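PDB 7PBG: FAD-binding oxidoreductase from Gulosibacter chungangensis, which oxidises 4-ethylphenol by dehydrogenation to 4-vinylphenol, using a covalently bound FAD, and probably acts on related 4-alkylphenols. Local coordinates for residues 116-124 and 139-147. Numbering follows the deposited sequence.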
loop_
_atom_site.group_PDB
_atom_site.type_symbol
_atom_site.label_atom_id
_atom_site.label_comp_id
_atom_site.label_asym_id
_atom_site.label_seq_id
_atom_site.Cartn_x
_atom_site.Cartn_y
_atom_site.Cartn_z
ATOM N N GLU A 116 15.669 0.027 -16.364
ATOM C CA GLU A 116 16.595 0.279 -15.248
ATOM C C GLU A 116 16.622 -0.982 -14.397
ATOM O O GLU A 116 15.561 -1.514 -14.083
ATOM C CB GLU A 116 16.198 1.505 -14.440
ATOM C CG GLU A 116 17.186 1.834 -13.322
ATOM C CD GLU A 116 16.970 3.162 -12.619
ATOM O OE1 GLU A 116 15.951 3.785 -12.886
ATOM O OE2 GLU A 116 17.866 3.568 -11.816
ATOM N N ILE A 117 17.796 -1.300 -13.899
ATOM C CA ILE A 117 18.017 -2.268 -12.796
ATOM C C ILE A 117 18.977 -1.576 -11.832
ATOM O O ILE A 117 20.190 -1.519 -12.068
ATOM C CB ILE A 117 18.553 -3.594 -13.295
ATOM C CG1 ILE A 117 17.611 -4.246 -14.310
ATOM C CG2 ILE A 117 18.872 -4.527 -12.139
ATOM C CD1 ILE A 117 18.313 -5.314 -15.087
ATOM N N ASN A 118 18.399 -1.015 -10.789
ATOM C CA ASN A 118 19.177 -0.219 -9.821
ATOM C C ASN A 118 19.564 -1.164 -8.689
ATOM O O ASN A 118 18.687 -1.483 -7.827
ATOM C CB ASN A 118 18.357 0.989 -9.389
ATOM C CG ASN A 118 19.171 1.971 -8.576
ATOM O OD1 ASN A 118 19.961 1.578 -7.704
ATOM N ND2 ASN A 118 18.984 3.250 -8.875
ATOM N N GLU A 119 20.830 -1.548 -8.620
ATOM C CA GLU A 119 21.239 -2.475 -7.534
ATOM C C GLU A 119 21.241 -1.761 -6.163
ATOM O O GLU A 119 20.770 -2.351 -5.205
ATOM C CB GLU A 119 22.621 -3.033 -7.822
ATOM C CG GLU A 119 23.028 -4.087 -6.812
ATOM C CD GLU A 119 24.278 -4.847 -7.231
ATOM O OE1 GLU A 119 25.020 -4.333 -8.140
ATOM O OE2 GLU A 119 24.476 -5.969 -6.691
ATOM N N LYS A 120 21.829 -0.562 -6.066
ATOM C CA LYS A 120 22.035 0.141 -4.780
ATOM C C LYS A 120 20.683 0.334 -4.081
ATOM O O LYS A 120 20.662 0.277 -2.876
ATOM C CB LYS A 120 22.690 1.507 -5.020
ATOM C CG LYS A 120 22.994 2.291 -3.746
ATOM C CD LYS A 120 23.868 3.509 -3.991
ATOM C CE LYS A 120 24.224 4.209 -2.692
ATOM N NZ LYS A 120 25.163 5.340 -2.885
ATOM N N LEU A 121 19.632 0.689 -4.830
ATOM C CA LEU A 121 18.306 0.993 -4.260
ATOM C C LEU A 121 17.324 -0.141 -4.620
ATOM O O LEU A 121 16.138 0.008 -4.338
ATOM C CB LEU A 121 17.844 2.349 -4.787
ATOM C CG LEU A 121 18.743 3.507 -4.347
ATOM C CD1 LEU A 121 18.183 4.839 -4.818
ATOM C CD2 LEU A 121 18.936 3.510 -2.846
ATOM N N ALA A 122 17.808 -1.241 -5.181
ATOM C CA ALA A 122 17.069 -2.525 -5.328
ATOM C C ALA A 122 15.716 -2.331 -5.988
ATOM O O ALA A 122 14.668 -2.590 -5.335
ATOM C CB ALA A 122 16.876 -3.177 -4.008
ATOM N N TYR A 123 15.696 -1.790 -7.186
ATOM C CA TYR A 123 14.443 -1.730 -7.980
ATOM C C TYR A 123 14.732 -1.920 -9.464
ATOM O O TYR A 123 15.835 -1.697 -9.909
ATOM C CB TYR A 123 13.657 -0.465 -7.711
ATOM C CG TYR A 123 14.252 0.806 -8.245
ATOM C CD1 TYR A 123 14.015 1.238 -9.536
ATOM C CD2 TYR A 123 15.097 1.575 -7.475
ATOM C CE1 TYR A 123 14.565 2.415 -10.042
ATOM C CE2 TYR A 123 15.622 2.761 -7.942
ATOM C CZ TYR A 123 15.367 3.192 -9.234
ATOM O OH TYR A 123 15.914 4.359 -9.712
ATOM N N ALA A 124 13.682 -2.226 -10.219
ATOM C CA ALA A 124 13.751 -2.255 -11.679
ATOM C C ALA A 124 12.611 -1.395 -12.196
ATOM O O ALA A 124 11.668 -1.089 -11.437
ATOM C CB ALA A 124 13.658 -3.675 -12.185
ATOM N N VAL A 139 18.149 -9.126 -14.951
ATOM C CA VAL A 139 18.778 -8.967 -13.626
ATOM C C VAL A 139 19.991 -9.897 -13.584
ATOM O O VAL A 139 21.051 -9.445 -13.157
ATOM C CB VAL A 139 17.764 -9.202 -12.488
ATOM C CG1 VAL A 139 18.438 -9.250 -11.141
ATOM C CG2 VAL A 139 16.668 -8.152 -12.524
ATOM N N ARG A 140 19.849 -11.139 -14.011
ATOM C CA ARG A 140 20.956 -12.119 -13.963
ATOM C C ARG A 140 22.130 -11.558 -14.762
ATOM O O ARG A 140 23.284 -11.527 -14.234
ATOM C CB ARG A 140 20.545 -13.472 -14.531
ATOM C CG ARG A 140 21.690 -14.473 -14.568
ATOM C CD ARG A 140 21.250 -15.670 -15.382
ATOM N NE ARG A 140 20.992 -15.299 -16.776
ATOM C CZ ARG A 140 20.272 -16.006 -17.643
ATOM N NH1 ARG A 140 19.691 -17.134 -17.272
ATOM N NH2 ARG A 140 20.111 -15.548 -18.873
ATOM N N ASP A 141 21.862 -11.089 -15.966
ATOM C CA ASP A 141 22.957 -10.648 -16.874
ATOM C C ASP A 141 23.572 -9.309 -16.412
ATOM O O ASP A 141 24.692 -9.032 -16.854
ATOM C CB ASP A 141 22.489 -10.667 -18.321
ATOM C CG ASP A 141 22.102 -12.058 -18.787
ATOM O OD1 ASP A 141 22.513 -13.078 -18.146
ATOM O OD2 ASP A 141 21.328 -12.124 -19.707
ATOM N N SER A 142 22.861 -8.497 -15.593
ATOM C CA SER A 142 23.332 -7.195 -15.028
ATOM C C SER A 142 24.371 -7.418 -13.924
ATOM O O SER A 142 25.135 -6.457 -13.646
ATOM C CB SER A 142 22.192 -6.361 -14.502
ATOM O OG SER A 142 21.778 -6.801 -13.204
ATOM N N GLY A 143 24.395 -8.613 -13.314
ATOM C CA GLY A 143 25.240 -8.858 -12.145
ATOM C C GLY A 143 24.574 -8.365 -10.867
ATOM O O GLY A 143 25.132 -8.619 -9.802
ATOM N N ALA A 144 23.459 -7.651 -10.941
ATOM C CA ALA A 144 22.848 -7.049 -9.718
ATOM C C ALA A 144 22.369 -8.165 -8.762
ATOM O O ALA A 144 21.725 -9.130 -9.216
ATOM C CB ALA A 144 21.738 -6.116 -10.121
ATOM N N LYS A 145 22.668 -8.063 -7.466
ATOM C CA LYS A 145 22.291 -9.078 -6.449
ATOM C C LYS A 145 20.863 -8.807 -5.951
ATOM O O LYS A 145 20.639 -8.506 -4.768
ATOM C CB LYS A 145 23.310 -9.107 -5.307
ATOM C CG LYS A 145 24.748 -9.338 -5.771
ATOM C CD LYS A 145 24.917 -10.522 -6.681
ATOM C CE LYS A 145 26.371 -10.880 -6.942
ATOM N NZ LYS A 145 26.766 -10.635 -8.356
ATOM N N LEU A 146 19.927 -8.982 -6.867
ATOM C CA LEU A 146 18.487 -8.739 -6.665
ATOM C C LEU A 146 17.728 -9.950 -7.179
ATOM O O LEU A 146 18.185 -10.606 -8.130
ATOM C CB LEU A 146 18.059 -7.505 -7.458
ATOM C CG LEU A 146 18.728 -6.169 -7.117
ATOM C CD1 LEU A 146 18.147 -5.143 -8.049
ATOM C CD2 LEU A 146 18.535 -5.780 -5.676
ATOM N N MET A 147 16.579 -10.201 -6.580
ATOM C CA MET A 147 15.652 -11.273 -6.944
ATOM C C MET A 147 14.377 -10.641 -7.463
ATOM O O MET A 147 13.925 -9.584 -6.945
ATOM C CB MET A 147 15.289 -12.100 -5.702
ATOM C CG MET A 147 16.390 -12.983 -5.230
ATOM S SD MET A 147 15.913 -13.606 -3.603
ATOM C CE MET A 147 14.337 -14.373 -3.989
#
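Apolar packing centres on Ile117 and Leu146. With chi1 at -59°, Ile117 holds CG1 beside its backbone N and CG2 anti to it, which sends the two branches to different partners. Ile117 CD1 lies on the last turn of helix 132-142, 4.2 Å from Val139 CG2, while Ile117 CG2 meets residues that follow the helix, 3.8 Å from Ala144 CB and 4.2 Å from Leu146 CD1. Leu146 pushes its forked end into the turn between strands 114-118 and 123-126, CD2 meeting Ala122 CB at 3.5 Å and CD1 lying 3.7 Å from Asn118 O. Replacing Ile117 by an alanine would probably open a gap between Val139, Ala144 and Leu146.

One hydrogen bond joins the segments. Lys145 N donates to Glu119 OE2 at 2.9 Å and nearly straight (167°), approaching from well above the carboxylate plane. Glu119 gets there with an extended chain that runs alongside Lys145, and Glu119 CB lies 3.9 Å from Ala144 CB. The ammonium of Lys145 turns back to Gly143 O instead, leaving its NZ 5.5 Å from Glu119 OE2.

Local bonds accompany both turns. Ser142 OG donates to Val139 O and accepts from Ala144 N in an ST turn just where Gly143, with positive phi, leaves the helix. In segment 116-124, Asn118 OD1 accepts from Leu121 N in an Asx motif, and Ala122 and Tyr123 opposite Asn118 form a G1 beta bulge.

The contact joins the turn of the hairpin 114-118/123-126 to the C-terminal end of helix 132-142 and the residues leading into strand 146-147, within the FAD-binding domain and away from the flavin. Strand 226-237 pairs with both 123-126 and 146-147, its Leu235 touching Val139 and Leu146, and at the hairpin turn Arg436 of the second subunit hydrogen-bonds to Ala122 O.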